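Local coordinates for peptidase M28 (Shewanella amazonensis SB2B, PDB 3IIB), which is a two-zinc M28-family peptidase, probably acting as a metallodipeptidase or carboxypeptidase in the manner of plasma glutamate carboxypeptidase, at residues W342-T347 against V435-L440. Numbering follows the deposited sequence.
Sequences WRVADT and VELRPL
One direct backbone hydrogen bond ties A345 to L437, the amide N of A345 lying 2.7 Å from L437 O and above that carbonyl's plane, where the chain leaves strand 337-343 for helix 346-355 and passes the loop that follows helix 413-432. The A345 methyl faces two carbonyl oxygens of that loop, CB lying 3.3 Å from both L437 O and P439 O. P439, which follows a cis peptide bond, also takes a CA-H...O contact from A345 CA on its O. L440 packs its branch on the backbone of R343 and V344: chi1 (-59°) sets CG beside the backbone N, and from there CD2 lies 3.4 Å from R343 O and against V344 CA. Its CB also lies 4.0 Å from R343 NH1, oblique to the guanidinium, whose NH1 is hydrogen-bonded to P441 O just beyond the loop segment. On the buried side V344 CG1 meets L437 CD2 at 4.0 Å, and L437 continues onto A348 and V352 of helix 346-355 and I326 of strand 324-329. Two waters bridge the segments: one accepts from D346 N and donates to P439 O at 2.8 Å, the other links T347 OG1 to E436 O. Within the loop, E436 OE2 accepts the amide of R438 with its anti lone pair. The direct polar contacts across the segments thus use backbone atoms and depend on chain path, while A345 CB, V344 CG1 and the ends of L437 and L440 supply the apolar part where the tail packs on the strand-to-helix turn, away from the zinc site.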
ATOM      1  N   TRP A 342      25.778 -10.933 -21.299  1.00  4.59           N
ATOM      2  CA  TRP A 342      26.904 -10.162 -21.836  1.00  4.60           C
ATOM      3  C   TRP A 342      26.578  -9.506 -23.143  1.00  5.17           C
ATOM      4  O   TRP A 342      25.681  -9.925 -23.869  1.00  4.28           O
ATOM      5  CB  TRP A 342      28.138 -11.064 -22.036  1.00  5.45           C
ATOM      6  CG  TRP A 342      28.559 -11.763 -20.794  1.00  5.18           C
ATOM      7  CD1 TRP A 342      28.154 -13.008 -20.370  1.00  4.41           C
ATOM      8  CD2 TRP A 342      29.403 -11.245 -19.764  1.00  2.00           C
ATOM      9  NE1 TRP A 342      28.743 -13.305 -19.167  1.00  4.79           N
ATOM     10  CE2 TRP A 342      29.498 -12.227 -18.770  1.00  3.61           C
ATOM     11  CE3 TRP A 342      30.111 -10.061 -19.592  1.00  3.99           C
ATOM     12  CZ2 TRP A 342      30.260 -12.053 -17.642  1.00  2.66           C
ATOM     13  CZ3 TRP A 342      30.883  -9.907 -18.472  1.00  4.32           C
ATOM     14  CH2 TRP A 342      30.952 -10.870 -17.516  1.00  2.98           C
ATOM     15  N   ARG A 343      27.373  -8.490 -23.454  1.00  4.54           N
ATOM     16  CA  ARG A 343      27.461  -7.947 -24.804  1.00  4.93           C
ATOM     17  C   ARG A 343      28.928  -7.710 -25.054  1.00  4.96           C
ATOM     18  O   ARG A 343      29.451  -6.622 -24.795  1.00  2.94           O
ATOM     19  CB  ARG A 343      26.650  -6.667 -24.893  1.00  3.42           C
ATOM     20  CG  ARG A 343      26.470  -6.167 -26.282  1.00  7.55           C
ATOM     21  CD  ARG A 343      25.466  -6.912 -27.131  1.00 10.66           C
ATOM     22  NE  ARG A 343      25.273  -6.125 -28.355  1.00 16.45           N
ATOM     23  CZ  ARG A 343      25.873  -6.351 -29.530  1.00 22.18           C
ATOM     24  NH1 ARG A 343      26.687  -7.389 -29.708  1.00 13.36           N
ATOM     25  NH2 ARG A 343      25.662  -5.521 -30.565  1.00 28.65           N
ATOM     26  N   VAL A 344      29.602  -8.800 -25.462  1.00  6.01           N
ATOM     27  CA  VAL A 344      31.039  -8.818 -25.731  1.00  5.26           C
ATOM     28  C   VAL A 344      31.313  -9.489 -27.100  1.00  6.51           C
ATOM     29  O   VAL A 344      30.417 -10.072 -27.728  1.00  4.37           O
ATOM     30  CB  VAL A 344      31.800  -9.554 -24.616  1.00  5.54           C
ATOM     31  CG1 VAL A 344      31.555  -8.881 -23.225  1.00  5.70           C
ATOM     32  CG2 VAL A 344      31.397 -11.075 -24.588  1.00  4.02           C
ATOM     33  N   ALA A 345      32.575  -9.449 -27.533  1.00  5.65           N
ATOM     34  CA  ALA A 345      33.003 -10.188 -28.696  1.00  6.30           C
ATOM     35  C   ALA A 345      32.589 -11.660 -28.613  1.00  3.77           C
ATOM     36  O   ALA A 345      32.600 -12.277 -27.533  1.00  2.90           O
ATOM     37  CB  ALA A 345      34.544 -10.063 -28.870  1.00  4.74           C
ATOM     38  N   ASP A 346      32.277 -12.237 -29.769  1.00  4.52           N
ATOM     39  CA  ASP A 346      31.956 -13.639 -29.829  1.00  3.16           C
ATOM     40  C   ASP A 346      33.061 -14.474 -29.148  1.00  6.24           C
ATOM     41  O   ASP A 346      32.755 -15.423 -28.411  1.00  6.41           O
ATOM     42  CB  ASP A 346      31.751 -14.107 -31.271  1.00  7.67           C
ATOM     43  CG  ASP A 346      30.424 -13.609 -31.872  1.00 11.27           C
ATOM     44  OD1 ASP A 346      29.478 -13.333 -31.090  1.00 12.68           O
ATOM     45  OD2 ASP A 346      30.364 -13.513 -33.119  1.00 14.43           O
ATOM     46  N   THR A 347      34.330 -14.108 -29.380  1.00  6.93           N
ATOM     47  CA  THR A 347      35.463 -14.873 -28.850  1.00  4.71           C
ATOM     48  C   THR A 347      35.714 -14.622 -27.346  1.00  4.91           C
ATOM     49  O   THR A 347      36.504 -15.326 -26.735  1.00  4.10           O
ATOM     50  CB  THR A 347      36.771 -14.586 -29.603  1.00  2.00           C
ATOM     51  OG1 THR A 347      37.068 -13.180 -29.525  1.00  3.97           O
ATOM     52  CG2 THR A 347      36.681 -15.046 -31.062  1.00  7.60           C
ATOM     53  N   VAL A 435      40.850 -10.765 -21.013  1.00  5.35           N
ATOM     54  CA  VAL A 435      40.048 -11.091 -22.175  1.00  6.03           C
ATOM     55  C   VAL A 435      39.857  -9.851 -23.040  1.00  4.60           C
ATOM     56  O   VAL A 435      39.501  -8.773 -22.552  1.00  5.20           O
ATOM     57  CB  VAL A 435      38.660 -11.687 -21.769  1.00  3.88           C
ATOM     58  CG1 VAL A 435      37.872 -12.143 -23.008  1.00  4.47           C
ATOM     59  CG2 VAL A 435      38.874 -12.865 -20.748  1.00  2.04           C
ATOM     60  N   GLU A 436      40.016 -10.046 -24.345  1.00  3.77           N
ATOM     61  CA  GLU A 436      39.694  -9.010 -25.305  1.00  4.09           C
ATOM     62  C   GLU A 436      38.206  -9.029 -25.563  1.00  4.35           C
ATOM     63  O   GLU A 436      37.685 -10.004 -26.073  1.00  4.43           O
ATOM     64  CB  GLU A 436      40.506  -9.187 -26.607  1.00  3.41           C
ATOM     65  CG  GLU A 436      40.093  -8.219 -27.679  1.00  6.02           C
ATOM     66  CD  GLU A 436      40.256  -6.782 -27.219  1.00  6.35           C
ATOM     67  OE1 GLU A 436      41.400  -6.399 -26.927  1.00  9.30           O
ATOM     68  OE2 GLU A 436      39.234  -6.059 -27.158  1.00  6.53           O
ATOM     69  N   LEU A 437      37.518  -7.944 -25.227  1.00  6.75           N
ATOM     70  CA  LEU A 437      36.061  -7.900 -25.317  1.00  4.71           C
ATOM     71  C   LEU A 437      35.497  -7.330 -26.635  1.00  6.43           C
ATOM     72  O   LEU A 437      34.293  -7.414 -26.893  1.00  4.75           O
ATOM     73  CB  LEU A 437      35.466  -7.144 -24.119  1.00  3.84           C
ATOM     74  CG  LEU A 437      35.803  -7.642 -22.707  1.00  4.28           C
ATOM     75  CD1 LEU A 437      34.976  -6.787 -21.716  1.00  2.58           C
ATOM     76  CD2 LEU A 437      35.512  -9.172 -22.575  1.00  2.10           C
ATOM     77  N   ARG A 438      36.367  -6.789 -27.468  1.00  4.89           N
ATOM     78  CA  ARG A 438      35.966  -6.121 -28.679  1.00  5.23           C
ATOM     79  C   ARG A 438      36.526  -6.913 -29.890  1.00  7.32           C
ATOM     80  O   ARG A 438      37.491  -7.693 -29.761  1.00  8.11           O
ATOM     81  CB  ARG A 438      36.501  -4.689 -28.648  1.00  7.80           C
ATOM     82  CG  ARG A 438      35.911  -3.829 -27.565  1.00  4.90           C
ATOM     83  CD  ARG A 438      36.498  -2.475 -27.626  1.00  8.45           C
ATOM     84  NE  ARG A 438      35.985  -1.629 -26.547  1.00  6.44           N
ATOM     85  CZ  ARG A 438      35.540  -0.387 -26.706  1.00  3.76           C
ATOM     86  NH1 ARG A 438      35.576   0.183 -27.896  1.00  5.21           N
ATOM     87  NH2 ARG A 438      35.045   0.280 -25.681  1.00  4.84           N
ATOM     88  N   PRO A 439      35.942  -6.720 -31.070  1.00  4.58           N
ATOM     89  CA  PRO A 439      34.782  -5.921 -31.365  1.00  8.04           C
ATOM     90  C   PRO A 439      33.483  -6.630 -31.039  1.00  8.35           C
ATOM     91  O   PRO A 439      33.409  -7.863 -31.075  1.00  6.53           O
ATOM     92  CB  PRO A 439      34.889  -5.735 -32.877  1.00 10.64           C
ATOM     93  CG  PRO A 439      35.429  -7.035 -33.352  1.00 11.31           C
ATOM     94  CD  PRO A 439      36.423  -7.427 -32.274  1.00  9.71           C
ATOM     95  N   LEU A 440      32.437  -5.856 -30.748  1.00  9.87           N
ATOM     96  CA  LEU A 440      31.109  -6.415 -30.537  1.00  9.07           C
ATOM     97  C   LEU A 440      30.559  -6.927 -31.853  1.00 10.79           C
ATOM     98  O   LEU A 440      30.680  -6.244 -32.872  1.00 12.43           O
ATOM     99  CB  LEU A 440      30.149  -5.338 -30.011  1.00 10.45           C
ATOM    100  CG  LEU A 440      30.530  -4.672 -28.700  1.00  7.69           C
ATOM    101  CD1 LEU A 440      29.378  -3.739 -28.143  1.00  2.87           C
ATOM    102  CD2 LEU A 440      30.920  -5.728 -27.701  1.00  4.95           C
TER
HETATM  103  O   HOH W   1      32.851 -10.332 -32.157  1.00  9.05           O
HETATM  104  O   HOH W   2      38.562 -12.324 -27.342  1.00  4.23           O